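Type-2Ba cytolytic delta-endotoxin (Bacillus thuringiensis serovar israelensis, PDB 2RCI) probably kills the larvae of dipteran insects by forming pores in the epithelial cell membrane of their midgut. Local coordinates at residues A[150-155]-A[188-193]. Sequence-based numbering, arbitrary orientation.
Sequences FMAILP and TVVQAL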
ATOM      1  N   PHE A 150      -3.602  19.835   6.315  1.00 20.45           N
ATOM      2  CA  PHE A 150      -3.266  19.011   5.148  1.00 19.34           C
ATOM      3  C   PHE A 150      -4.014  17.693   5.068  1.00 18.48           C
ATOM      4  O   PHE A 150      -4.491  17.178   6.091  1.00 18.01           O
ATOM      5  CB  PHE A 150      -1.765  18.675   5.142  1.00 19.61           C
ATOM      6  CG  PHE A 150      -0.893  19.878   5.130  1.00 19.86           C
ATOM      7  CD1 PHE A 150      -0.525  20.451   3.921  1.00 19.99           C
ATOM      8  CD2 PHE A 150      -0.469  20.468   6.329  1.00 22.38           C
ATOM      9  CE1 PHE A 150       0.272  21.606   3.886  1.00 23.14           C
ATOM     10  CE2 PHE A 150       0.342  21.608   6.302  1.00 23.97           C
ATOM     11  CZ  PHE A 150       0.709  22.174   5.066  1.00 22.68           C
ATOM     12  N   MET A 151      -4.112  17.158   3.853  1.00 16.28           N
ATOM     13  CA  MET A 151      -4.409  15.709   3.690  1.00 16.52           C
ATOM     14  C   MET A 151      -3.164  14.998   3.193  1.00 16.55           C
ATOM     15  O   MET A 151      -2.459  15.539   2.343  1.00 16.17           O
ATOM     16  CB  MET A 151      -5.528  15.490   2.696  1.00 16.28           C
ATOM     17  CG  MET A 151      -5.877  14.012   2.439  1.00 16.35           C
ATOM     18  SD  MET A 151      -7.365  13.859   1.417  1.00 19.35           S
ATOM     19  CE  MET A 151      -8.627  14.561   2.480  1.00 17.96           C
ATOM     20  N   ALA A 152      -2.909  13.796   3.699  1.00 15.70           N
ATOM     21  CA  ALA A 152      -1.798  12.987   3.221  1.00 15.89           C
ATOM     22  C   ALA A 152      -2.362  11.831   2.374  1.00 15.47           C
ATOM     23  O   ALA A 152      -3.364  11.197   2.727  1.00 16.40           O
ATOM     24  CB  ALA A 152      -0.963  12.469   4.396  1.00 16.78           C
ATOM     25  N   ILE A 153      -1.708  11.577   1.255  1.00 15.18           N
ATOM     26  CA  ILE A 153      -2.064  10.493   0.348  1.00 15.62           C
ATOM     27  C   ILE A 153      -0.835   9.584   0.246  1.00 16.18           C
ATOM     28  O   ILE A 153       0.290  10.038  -0.056  1.00 15.41           O
ATOM     29  CB  ILE A 153      -2.405  11.042  -1.056  1.00 17.40           C
ATOM     30  CG1 ILE A 153      -3.539  12.083  -0.996  1.00 16.91           C
ATOM     31  CG2 ILE A 153      -2.772   9.915  -2.013  1.00 16.97           C
ATOM     32  CD1 ILE A 153      -4.894  11.560  -0.440  1.00 18.41           C
ATOM     33  N   LEU A 154      -1.048   8.304   0.529  1.00 15.86           N
ATOM     34  CA  LEU A 154       0.025   7.314   0.556  1.00 16.63           C
ATOM     35  C   LEU A 154      -0.344   6.100  -0.326  1.00 15.54           C
ATOM     36  O   LEU A 154      -1.000   5.155   0.155  1.00 15.49           O
ATOM     37  CB  LEU A 154       0.294   6.900   2.017  1.00 16.12           C
ATOM     38  CG  LEU A 154       1.293   5.770   2.333  1.00 17.61           C
ATOM     39  CD1 LEU A 154       2.555   5.805   1.477  1.00 20.17           C
ATOM     40  CD2 LEU A 154       1.658   5.864   3.848  1.00 19.85           C
ATOM     41  N   PRO A 155       0.006   6.155  -1.628  1.00 16.20           N
ATOM     42  CA  PRO A 155      -0.095   4.981  -2.500  1.00 16.49           C
ATOM     43  C   PRO A 155       1.028   4.026  -2.147  1.00 17.32           C
ATOM     44  O   PRO A 155       2.174   4.460  -1.984  1.00 16.96           O
ATOM     45  CB  PRO A 155       0.155   5.557  -3.906  1.00 16.80           C
ATOM     46  CG  PRO A 155      -0.043   7.028  -3.757  1.00 17.43           C
ATOM     47  CD  PRO A 155       0.450   7.341  -2.395  1.00 15.69           C
ATOM     48  N   THR A 188       4.549   9.414   0.119  1.00 17.52           N
ATOM     49  CA  THR A 188       3.521  10.170   0.820  1.00 17.04           C
ATOM     50  C   THR A 188       3.554  11.575   0.265  1.00 17.03           C
ATOM     51  O   THR A 188       4.622  12.206   0.247  1.00 16.47           O
ATOM     52  CB  THR A 188       3.777  10.237   2.335  1.00 16.44           C
ATOM     53  OG1 THR A 188       3.941   8.907   2.852  1.00 17.61           O
ATOM     54  CG2 THR A 188       2.617  10.889   3.015  1.00 18.14           C
ATOM     55  N   VAL A 189       2.396  12.046  -0.197  1.00 16.49           N
ATOM     56  CA  VAL A 189       2.248  13.434  -0.626  1.00 18.28           C
ATOM     57  C   VAL A 189       1.210  14.134   0.263  1.00 18.10           C
ATOM     58  O   VAL A 189       0.121  13.591   0.529  1.00 18.97           O
ATOM     59  CB  VAL A 189       1.895  13.530  -2.151  1.00 18.63           C
ATOM     60  CG1 VAL A 189       0.561  12.855  -2.438  1.00 20.22           C
ATOM     61  CG2 VAL A 189       1.832  15.023  -2.609  1.00 20.37           C
ATOM     62  N   VAL A 190       1.560  15.316   0.760  1.00 17.89           N
ATOM     63  CA  VAL A 190       0.597  16.110   1.503  1.00 18.70           C
ATOM     64  C   VAL A 190       0.148  17.282   0.625  1.00 18.69           C
ATOM     65  O   VAL A 190       0.964  17.876  -0.095  1.00 19.15           O
ATOM     66  CB  VAL A 190       1.147  16.589   2.864  1.00 19.44           C
ATOM     67  CG1 VAL A 190       1.495  15.384   3.747  1.00 20.22           C
ATOM     68  CG2 VAL A 190       2.398  17.511   2.689  1.00 21.14           C
ATOM     69  N   GLN A 191      -1.150  17.566   0.647  1.00 17.65           N
ATOM     70  CA  GLN A 191      -1.708  18.714  -0.064  1.00 18.07           C
ATOM     71  C   GLN A 191      -2.535  19.529   0.926  1.00 19.01           C
ATOM     72  O   GLN A 191      -3.240  18.945   1.792  1.00 17.85           O
ATOM     73  CB  GLN A 191      -2.597  18.269  -1.237  1.00 18.20           C
ATOM     74  CG  GLN A 191      -3.220  19.431  -2.066  1.00 17.84           C
ATOM     75  CD  GLN A 191      -4.018  18.911  -3.257  1.00 19.78           C
ATOM     76  OE1 GLN A 191      -5.051  18.260  -3.090  1.00 19.05           O
ATOM     77  NE2 GLN A 191      -3.544  19.205  -4.469  1.00 19.70           N
ATOM     78  N   ALA A 192      -2.418  20.858   0.839  1.00 19.54           N
ATOM     79  CA  ALA A 192      -3.284  21.740   1.634  1.00 20.51           C
ATOM     80  C   ALA A 192      -4.747  21.311   1.468  1.00 21.09           C
ATOM     81  O   ALA A 192      -5.198  20.973   0.373  1.00 20.43           O
ATOM     82  CB  ALA A 192      -3.107  23.231   1.243  1.00 21.37           C
ATOM     83  N   LEU A 193      -5.469  21.298   2.576  1.00 22.52           N
ATOM     84  CA  LEU A 193      -6.880  20.991   2.571  1.00 25.76           C
ATOM     85  C   LEU A 193      -7.628  22.025   1.741  1.00 27.94           C
ATOM     86  O   LEU A 193      -7.419  23.182   1.882  1.00 28.46           O
ATOM     87  CB  LEU A 193      -7.447  20.905   3.980  1.00 25.15           C
ATOM     88  CG  LEU A 193      -7.084  19.743   4.873  1.00 27.86           C
ATOM     89  CD1 LEU A 193      -7.561  19.906   6.297  1.00 25.69           C
ATOM     90  CD2 LEU A 193      -7.474  18.415   4.322  1.00 22.20           C
TER
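Phe150 meets Ala192 because its CG stands anti to the carbonyl carbon (chi1 -58°), which brings the CD1 edge of the ring alongside the neighbouring strand, where CD1 lies 3.6 Å from Ala192 N and the carbonyl carbon of Gln191 sits at the ring edge. Leu193 reaches back in the other direction: with its CG also anti to the carbonyl carbon (chi1 -71°), the isobutyl group folds over the backbone at the start of 150-155, and CD2 comes within 3.9 Å of Met151 CB. At this end one side chain from each segment lies across the other, Leu193 from just beyond the end of its strand.

From Phe150-Ala192 to Ile153-Val189 the antiparallel pairing is regular. Met151 and Gln191 exchange two backbone hydrogen bonds, as do Ile153 and Val189, the shortest running from Ile153 N to Val189 O at 2.8 Å. Each of the four carbonyl oxygens also takes a CA-H...O contact, the shortest from Val190 CA to Met151 O at 3.2 Å.

On one face Ala152 CB rests against Val190 CG1 at 3.9 Å and lies beside Thr188 CG2. Farther along, Leu154 CD1 approaches Thr188 OG1, a hydroxyl that is hydrogen-bonded to Val88 O, while the leucine itself packs on helix 74-89. The other face carries Ile153 CB against Val189 CG1 at 3.7 Å, together with Met151 and Gln191, and is covered by helix 21-31; there the Gln191 amide is held by Gln23, Arg26 and Pro55 O.

Strands 132-142 and 57-64 flank the pair, which makes it an interior antiparallel pairing of the beta-sheet enclosed by two helical layers, the alpha/beta architecture of the Cyt toxins.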